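PDB 4OVS: TRAP dicarboxylate transporter, DctP subunit from Sulfurospirillum deleyianum, which probably serves as the periplasmic solute-binding component of a TRAP transporter, capturing dicarboxylates such as succinate for uptake. Local coordinates for residues 132-143 / 235-245. Numbering follows the deposited sequence.
Sequences VSKKGFVALDYW and GYLVIMSESFW
W143 and V238 make the tightest side-chain contact between two antiparallel strands, 137-143 and 235-241: V238 CG2 sits over one face of the indole, 3.6 Å from the centroid of its five-membered ring, a CH-pi contact. With CG2 beside the backbone N and CG1 anti to it (chi1 179°), V238 splits its branches, CG1 turning to L140 CD1. On the face of Y142, L237 and A139, L237 CD1 lies over the Y142 ring toward its rim, while CD2 meets V132 CG2 tip to tip at 4.0 Å, tying helix 123-134 to the sheet. A beta bulge at L140 and D141 lets V238 use both backbone groups on successive residues, L140 N to V238 O at 2.8 Å and V238 N to D141 O at 3.0 Å. V138 still packs on M240 and W245, but the adjoining G136/E242 turn is looser and wetter. There exposed E242 lays OE1 beside G136 CA at 3.6 Å, and a water accepts from E242 N. Y236, paired with W143 through two backbone bonds, hydrogen-bonds succinate through OH, beside K40 and N213. Apolar packing and mostly near-straight backbone bonds are consistent with a firmly positioned binding-site strand, with water joining the polar contacts at its helix-start end.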
ATOM      1  N   VAL A 132     -14.460  -8.524   1.415  1.00 30.05           N
ATOM      2  CA  VAL A 132     -13.458  -8.853   2.418  1.00 34.21           C
ATOM      3  C   VAL A 132     -14.181  -9.312   3.670  1.00 29.85           C
ATOM      4  O   VAL A 132     -13.784 -10.272   4.318  1.00 28.36           O
ATOM      5  CB  VAL A 132     -12.593  -7.614   2.723  1.00 33.51           C
ATOM      6  CG1 VAL A 132     -11.637  -7.864   3.902  1.00 35.71           C
ATOM      7  CG2 VAL A 132     -11.834  -7.208   1.457  1.00 30.06           C
ATOM      8  N   SER A 133     -15.259  -8.623   4.002  1.00 38.51           N
ATOM      9  CA  SER A 133     -16.058  -9.028   5.136  1.00 45.10           C
ATOM     10  C   SER A 133     -16.545 -10.476   5.006  1.00 44.37           C
ATOM     11  O   SER A 133     -16.638 -11.176   6.001  1.00 41.07           O
ATOM     12  CB  SER A 133     -17.242  -8.078   5.311  1.00 47.11           C
ATOM     13  OG  SER A 133     -16.752  -6.771   5.573  1.00 49.20           O
ATOM     14  N   LYS A 134     -16.847 -10.930   3.796  1.00 41.74           N
ATOM     15  CA  LYS A 134     -17.364 -12.294   3.635  1.00 44.55           C
ATOM     16  C   LYS A 134     -16.291 -13.365   3.802  1.00 44.04           C
ATOM     17  O   LYS A 134     -16.616 -14.494   4.129  1.00 39.67           O
ATOM     18  CB  LYS A 134     -18.028 -12.497   2.272  1.00 44.35           C
ATOM     19  CG  LYS A 134     -19.275 -11.690   2.051  1.00 46.95           C
ATOM     20  CD  LYS A 134     -19.894 -12.042   0.712  1.00 53.74           C
ATOM     21  CE  LYS A 134     -18.868 -11.967  -0.421  1.00 57.71           C
ATOM     22  NZ  LYS A 134     -19.490 -11.867  -1.788  1.00 61.07           N
ATOM     23  N   LYS A 135     -15.026 -13.019   3.549  1.00 36.48           N
ATOM     24  CA  LYS A 135     -13.937 -13.977   3.687  1.00 38.79           C
ATOM     25  C   LYS A 135     -13.394 -14.030   5.117  1.00 39.47           C
ATOM     26  O   LYS A 135     -12.293 -14.507   5.342  1.00 46.40           O
ATOM     27  CB  LYS A 135     -12.785 -13.615   2.752  1.00 42.89           C
ATOM     28  CG  LYS A 135     -13.181 -13.394   1.305  1.00 48.15           C
ATOM     29  CD  LYS A 135     -13.776 -14.626   0.671  1.00 48.62           C
ATOM     30  CE  LYS A 135     -12.815 -15.786   0.758  1.00 49.13           C
ATOM     31  NZ  LYS A 135     -13.331 -16.960   0.020  1.00 54.35           N
ATOM     32  N   GLY A 136     -14.131 -13.484   6.073  1.00 39.46           N
ATOM     33  CA  GLY A 136     -13.796 -13.682   7.474  1.00 44.48           C
ATOM     34  C   GLY A 136     -12.885 -12.662   8.130  1.00 39.86           C
ATOM     35  O   GLY A 136     -12.094 -13.022   8.995  1.00 39.08           O
ATOM     36  N   PHE A 137     -12.984 -11.393   7.726  1.00 38.28           N
ATOM     37  CA  PHE A 137     -12.309 -10.296   8.422  1.00 31.74           C
ATOM     38  C   PHE A 137     -13.299  -9.207   8.718  1.00 37.77           C
ATOM     39  O   PHE A 137     -14.320  -9.095   8.054  1.00 41.92           O
ATOM     40  CB  PHE A 137     -11.170  -9.714   7.574  1.00 31.43           C
ATOM     41  CG  PHE A 137     -10.078 -10.691   7.309  1.00 32.58           C
ATOM     42  CD1 PHE A 137      -9.164 -10.990   8.290  1.00 30.77           C
ATOM     43  CD2 PHE A 137      -9.990 -11.351   6.090  1.00 33.91           C
ATOM     44  CE1 PHE A 137      -8.165 -11.904   8.061  1.00 33.23           C
ATOM     45  CE2 PHE A 137      -9.008 -12.266   5.865  1.00 35.99           C
ATOM     46  CZ  PHE A 137      -8.082 -12.542   6.850  1.00 38.57           C
ATOM     47  N   VAL A 138     -13.020  -8.395   9.723  1.00 30.58           N
ATOM     48  CA  VAL A 138     -13.827  -7.218   9.930  1.00 28.21           C
ATOM     49  C   VAL A 138     -13.146  -6.074   9.176  1.00 27.16           C
ATOM     50  O   VAL A 138     -12.066  -5.645   9.549  1.00 28.68           O
ATOM     51  CB  VAL A 138     -13.894  -6.846  11.388  1.00 32.39           C
ATOM     52  CG1 VAL A 138     -14.901  -5.714  11.592  1.00 34.56           C
ATOM     53  CG2 VAL A 138     -14.211  -8.062  12.198  1.00 35.42           C
ATOM     54  N   ALA A 139     -13.797  -5.604   8.117  1.00 29.80           N
ATOM     55  CA  ALA A 139     -13.282  -4.527   7.284  1.00 29.36           C
ATOM     56  C   ALA A 139     -13.707  -3.182   7.830  1.00 30.21           C
ATOM     57  O   ALA A 139     -14.891  -2.938   8.013  1.00 27.35           O
ATOM     58  CB  ALA A 139     -13.807  -4.675   5.864  1.00 30.48           C
ATOM     59  N   LEU A 140     -12.753  -2.289   8.061  1.00 25.35           N
ATOM     60  CA  LEU A 140     -13.089  -0.974   8.560  1.00 24.29           C
ATOM     61  C   LEU A 140     -12.842   0.032   7.432  1.00 34.41           C
ATOM     62  O   LEU A 140     -13.540  -0.017   6.428  1.00 39.66           O
ATOM     63  CB  LEU A 140     -12.283  -0.663   9.818  1.00 27.08           C
ATOM     64  CG  LEU A 140     -12.522  -1.519  11.049  1.00 29.80           C
ATOM     65  CD1 LEU A 140     -11.525  -1.239  12.153  1.00 33.28           C
ATOM     66  CD2 LEU A 140     -13.877  -1.275  11.564  1.00 33.13           C
ATOM     67  N   ASP A 141     -11.837   0.906   7.555  1.00 32.84           N
ATOM     68  CA  ASP A 141     -11.692   2.067   6.665  1.00 29.66           C
ATOM     69  C   ASP A 141     -10.536   1.950   5.660  1.00 28.44           C
ATOM     70  O   ASP A 141      -9.597   1.243   5.892  1.00 21.95           O
ATOM     71  CB  ASP A 141     -11.298   3.310   7.466  1.00 40.65           C
ATOM     72  CG  ASP A 141     -12.403   3.850   8.326  1.00 44.86           C
ATOM     73  OD1 ASP A 141     -13.512   4.087   7.771  1.00 48.30           O
ATOM     74  OD2 ASP A 141     -12.140   4.062   9.556  1.00 46.66           O
ATOM     75  N   TYR A 142     -10.582   2.724   4.585  1.00 21.61           N
ATOM     76  CA  TYR A 142      -9.425   2.856   3.728  1.00 20.68           C
ATOM     77  C   TYR A 142      -8.483   3.962   4.178  1.00 23.34           C
ATOM     78  O   TYR A 142      -8.937   5.067   4.557  1.00 23.39           O
ATOM     79  CB  TYR A 142      -9.856   3.158   2.305  1.00 24.55           C
ATOM     80  CG  TYR A 142     -10.655   2.055   1.644  1.00 26.35           C
ATOM     81  CD1 TYR A 142     -10.029   0.927   1.187  1.00 24.25           C
ATOM     82  CD2 TYR A 142     -12.017   2.166   1.442  1.00 28.01           C
ATOM     83  CE1 TYR A 142     -10.724  -0.080   0.555  1.00 29.15           C
ATOM     84  CE2 TYR A 142     -12.738   1.140   0.812  1.00 29.51           C
ATOM     85  CZ  TYR A 142     -12.077   0.023   0.363  1.00 29.45           C
ATOM     86  OH  TYR A 142     -12.758  -1.018  -0.275  1.00 32.41           O
ATOM     87  N   TRP A 143      -7.183   3.637   4.101  1.00 23.52           N
ATOM     88  CA  TRP A 143      -6.045   4.541   4.334  1.00 19.63           C
ATOM     89  C   TRP A 143      -5.221   4.734   3.062  1.00 20.82           C
ATOM     90  O   TRP A 143      -5.223   3.865   2.198  1.00 23.02           O
ATOM     91  CB  TRP A 143      -5.147   3.967   5.413  1.00 17.65           C
ATOM     92  CG  TRP A 143      -5.638   4.067   6.819  1.00 15.70           C
ATOM     93  CD1 TRP A 143      -6.895   4.382   7.236  1.00 22.61           C
ATOM     94  CD2 TRP A 143      -4.883   3.793   7.999  1.00 16.63           C
ATOM     95  NE1 TRP A 143      -6.947   4.376   8.617  1.00 19.94           N
ATOM     96  CE2 TRP A 143      -5.721   4.018   9.105  1.00 17.90           C
ATOM     97  CE3 TRP A 143      -3.542   3.422   8.236  1.00 15.79           C
ATOM     98  CZ2 TRP A 143      -5.276   3.896  10.427  1.00 16.59           C
ATOM     99  CZ3 TRP A 143      -3.114   3.320   9.525  1.00 15.08           C
ATOM    100  CH2 TRP A 143      -3.967   3.563  10.611  1.00 15.08           C
ATOM    101  N   GLY A 235      -2.647   1.805  -1.581  1.00 27.11           N
ATOM    102  CA  GLY A 235      -3.416   2.170  -0.398  1.00 23.81           C
ATOM    103  C   GLY A 235      -3.750   0.933   0.433  1.00 23.23           C
ATOM    104  O   GLY A 235      -3.471  -0.177   0.011  1.00 20.51           O
ATOM    105  N   TYR A 236      -4.409   1.146   1.572  1.00 21.64           N
ATOM    106  CA  TYR A 236      -4.628   0.107   2.566  1.00 23.35           C
ATOM    107  C   TYR A 236      -6.116  -0.009   2.984  1.00 21.75           C
ATOM    108  O   TYR A 236      -6.867   0.953   2.919  1.00 18.84           O
ATOM    109  CB  TYR A 236      -3.825   0.466   3.806  1.00 20.09           C
ATOM    110  CG  TYR A 236      -2.393   0.917   3.565  1.00 25.32           C
ATOM    111  CD1 TYR A 236      -1.410  -0.016   3.266  1.00 23.22           C
ATOM    112  CD2 TYR A 236      -2.013   2.262   3.664  1.00 19.09           C
ATOM    113  CE1 TYR A 236      -0.088   0.346   3.048  1.00 20.06           C
ATOM    114  CE2 TYR A 236      -0.660   2.640   3.462  1.00 17.80           C
ATOM    115  CZ  TYR A 236       0.285   1.664   3.171  1.00 20.79           C
ATOM    116  OH  TYR A 236       1.597   1.957   2.922  1.00 19.29           O
ATOM    117  N   LEU A 237      -6.519  -1.198   3.421  1.00 20.82           N
ATOM    118  CA  LEU A 237      -7.818  -1.406   4.049  1.00 19.49           C
ATOM    119  C   LEU A 237      -7.526  -1.915   5.448  1.00 23.80           C
ATOM    120  O   LEU A 237      -6.825  -2.918   5.630  1.00 25.85           O
ATOM    121  CB  LEU A 237      -8.669  -2.391   3.285  1.00 26.78           C
ATOM    122  CG  LEU A 237      -9.959  -2.769   4.044  1.00 29.37           C
ATOM    123  CD1 LEU A 237     -10.893  -1.590   4.202  1.00 24.51           C
ATOM    124  CD2 LEU A 237     -10.652  -3.894   3.357  1.00 30.31           C
ATOM    125  N   VAL A 238      -7.977  -1.180   6.441  1.00 22.07           N
ATOM    126  CA  VAL A 238      -7.806  -1.601   7.837  1.00 20.86           C
ATOM    127  C   VAL A 238      -8.750  -2.759   8.071  1.00 26.48           C
ATOM    128  O   VAL A 238      -9.953  -2.680   7.737  1.00 23.02           O
ATOM    129  CB  VAL A 238      -8.117  -0.439   8.804  1.00 23.95           C
ATOM    130  CG1 VAL A 238      -7.982  -0.843  10.274  1.00 24.15           C
ATOM    131  CG2 VAL A 238      -7.217   0.739   8.519  1.00 25.53           C
ATOM    132  N   ILE A 239      -8.192  -3.844   8.603  1.00 22.27           N
ATOM    133  CA  ILE A 239      -8.972  -5.001   8.999  1.00 25.25           C
ATOM    134  C   ILE A 239      -8.708  -5.484  10.409  1.00 25.85           C
ATOM    135  O   ILE A 239      -7.633  -5.275  10.967  1.00 23.11           O
ATOM    136  CB  ILE A 239      -8.759  -6.204   8.098  1.00 24.22           C
ATOM    137  CG1 ILE A 239      -7.264  -6.519   8.002  1.00 23.77           C
ATOM    138  CG2 ILE A 239      -9.378  -5.953   6.725  1.00 22.20           C
ATOM    139  CD1 ILE A 239      -7.022  -7.840   7.376  1.00 27.35           C
HETATM  140  N   MSE A 240      -9.702  -6.163  10.971  1.00 23.02           N
HETATM  141  CA  MSE A 240      -9.564  -6.739  12.291  1.00 23.72           C
HETATM  142  C   MSE A 240      -9.832  -8.234  12.269  1.00 31.14           C
HETATM  143  O   MSE A 240     -10.479  -8.757  11.364  1.00 30.34           O
HETATM  144  CB  MSE A 240     -10.483  -6.062  13.305  1.00 24.26           C
HETATM  145  CG  MSE A 240     -10.401  -4.591  13.405  1.00 31.19           C
HETATM  146 SE   MSE A 240     -11.170  -3.892  15.094  1.00 42.23          SE
HETATM  147  CE  MSE A 240     -13.095  -4.099  14.692  1.00 29.32           C
ATOM    148  N   SER A 241      -9.284  -8.924  13.257  1.00 23.53           N
ATOM    149  CA  SER A 241      -9.535 -10.351  13.427  1.00 24.77           C
ATOM    150  C   SER A 241     -10.983 -10.540  13.876  1.00 29.03           C
ATOM    151  O   SER A 241     -11.428  -9.983  14.886  1.00 26.99           O
ATOM    152  CB  SER A 241      -8.592 -10.958  14.464  1.00 27.35           C
ATOM    153  OG  SER A 241      -9.018 -12.259  14.826  1.00 29.16           O
ATOM    154  N   GLU A 242     -11.724 -11.309  13.102  1.00 30.38           N
ATOM    155  CA  GLU A 242     -13.112 -11.610  13.434  1.00 37.81           C
ATOM    156  C   GLU A 242     -13.306 -12.311  14.803  1.00 37.82           C
ATOM    157  O   GLU A 242     -14.282 -12.028  15.522  1.00 40.14           O
ATOM    158  CB  GLU A 242     -13.678 -12.475  12.311  1.00 41.47           C
ATOM    159  CG  GLU A 242     -15.129 -12.725  12.356  1.00 45.21           C
ATOM    160  CD  GLU A 242     -15.570 -13.442  11.102  1.00 52.75           C
ATOM    161  OE1 GLU A 242     -16.009 -12.751  10.148  1.00 53.23           O
ATOM    162  OE2 GLU A 242     -15.443 -14.693  11.069  1.00 55.82           O
ATOM    163  N   SER A 243     -12.407 -13.221  15.179  1.00 31.25           N
ATOM    164  CA  SER A 243     -12.599 -13.935  16.438  1.00 30.72           C
ATOM    165  C   SER A 243     -12.145 -13.072  17.618  1.00 32.57           C
ATOM    166  O   SER A 243     -12.772 -13.081  18.680  1.00 29.84           O
ATOM    167  CB  SER A 243     -11.908 -15.299  16.403  1.00 38.20           C
ATOM    168  OG  SER A 243     -10.549 -15.167  16.088  1.00 44.55           O
ATOM    169  N   PHE A 244     -11.094 -12.271  17.420  1.00 36.87           N
ATOM    170  CA  PHE A 244     -10.779 -11.234  18.398  1.00 30.34           C
ATOM    171  C   PHE A 244     -11.992 -10.299  18.589  1.00 30.59           C
ATOM    172  O   PHE A 244     -12.407 -10.043  19.716  1.00 31.67           O
ATOM    173  CB  PHE A 244      -9.528 -10.423  17.991  1.00 36.00           C
ATOM    174  CG  PHE A 244      -9.482  -9.030  18.592  1.00 33.88           C
ATOM    175  CD1 PHE A 244      -9.071  -8.826  19.898  1.00 32.73           C
ATOM    176  CD2 PHE A 244      -9.844  -7.928  17.831  1.00 31.01           C
ATOM    177  CE1 PHE A 244      -9.040  -7.543  20.437  1.00 33.01           C
ATOM    178  CE2 PHE A 244      -9.841  -6.640  18.362  1.00 29.63           C
ATOM    179  CZ  PHE A 244      -9.436  -6.448  19.664  1.00 32.65           C
ATOM    180  N   TRP A 245     -12.570  -9.798  17.506  1.00 27.99           N
ATOM    181  CA  TRP A 245     -13.661  -8.837  17.639  1.00 31.08           C
ATOM    182  C   TRP A 245     -14.902  -9.497  18.278  1.00 34.66           C
ATOM    183  O   TRP A 245     -15.621  -8.872  19.061  1.00 32.75           O
ATOM    184  CB  TRP A 245     -14.027  -8.250  16.286  1.00 29.61           C
ATOM    185  CG  TRP A 245     -14.862  -6.998  16.341  1.00 31.78           C
ATOM    186  CD1 TRP A 245     -16.080  -6.794  15.738  1.00 30.82           C
ATOM    187  CD2 TRP A 245     -14.541  -5.762  17.004  1.00 30.17           C
ATOM    188  NE1 TRP A 245     -16.528  -5.530  15.985  1.00 30.79           N
ATOM    189  CE2 TRP A 245     -15.604  -4.866  16.750  1.00 34.05           C
ATOM    190  CE3 TRP A 245     -13.468  -5.328  17.774  1.00 30.68           C
ATOM    191  CZ2 TRP A 245     -15.627  -3.571  17.254  1.00 28.88           C
ATOM    192  CZ3 TRP A 245     -13.485  -4.029  18.272  1.00 28.92           C
ATOM    193  CH2 TRP A 245     -14.545  -3.165  18.002  1.00 30.93           C
TER
HETATM  194  O   HOH W   1     -10.452 -12.795  10.826  1.00 28.31           O
HETATM  195  O   HOH W   2     -16.806  -9.855   9.000  1.00 39.96           O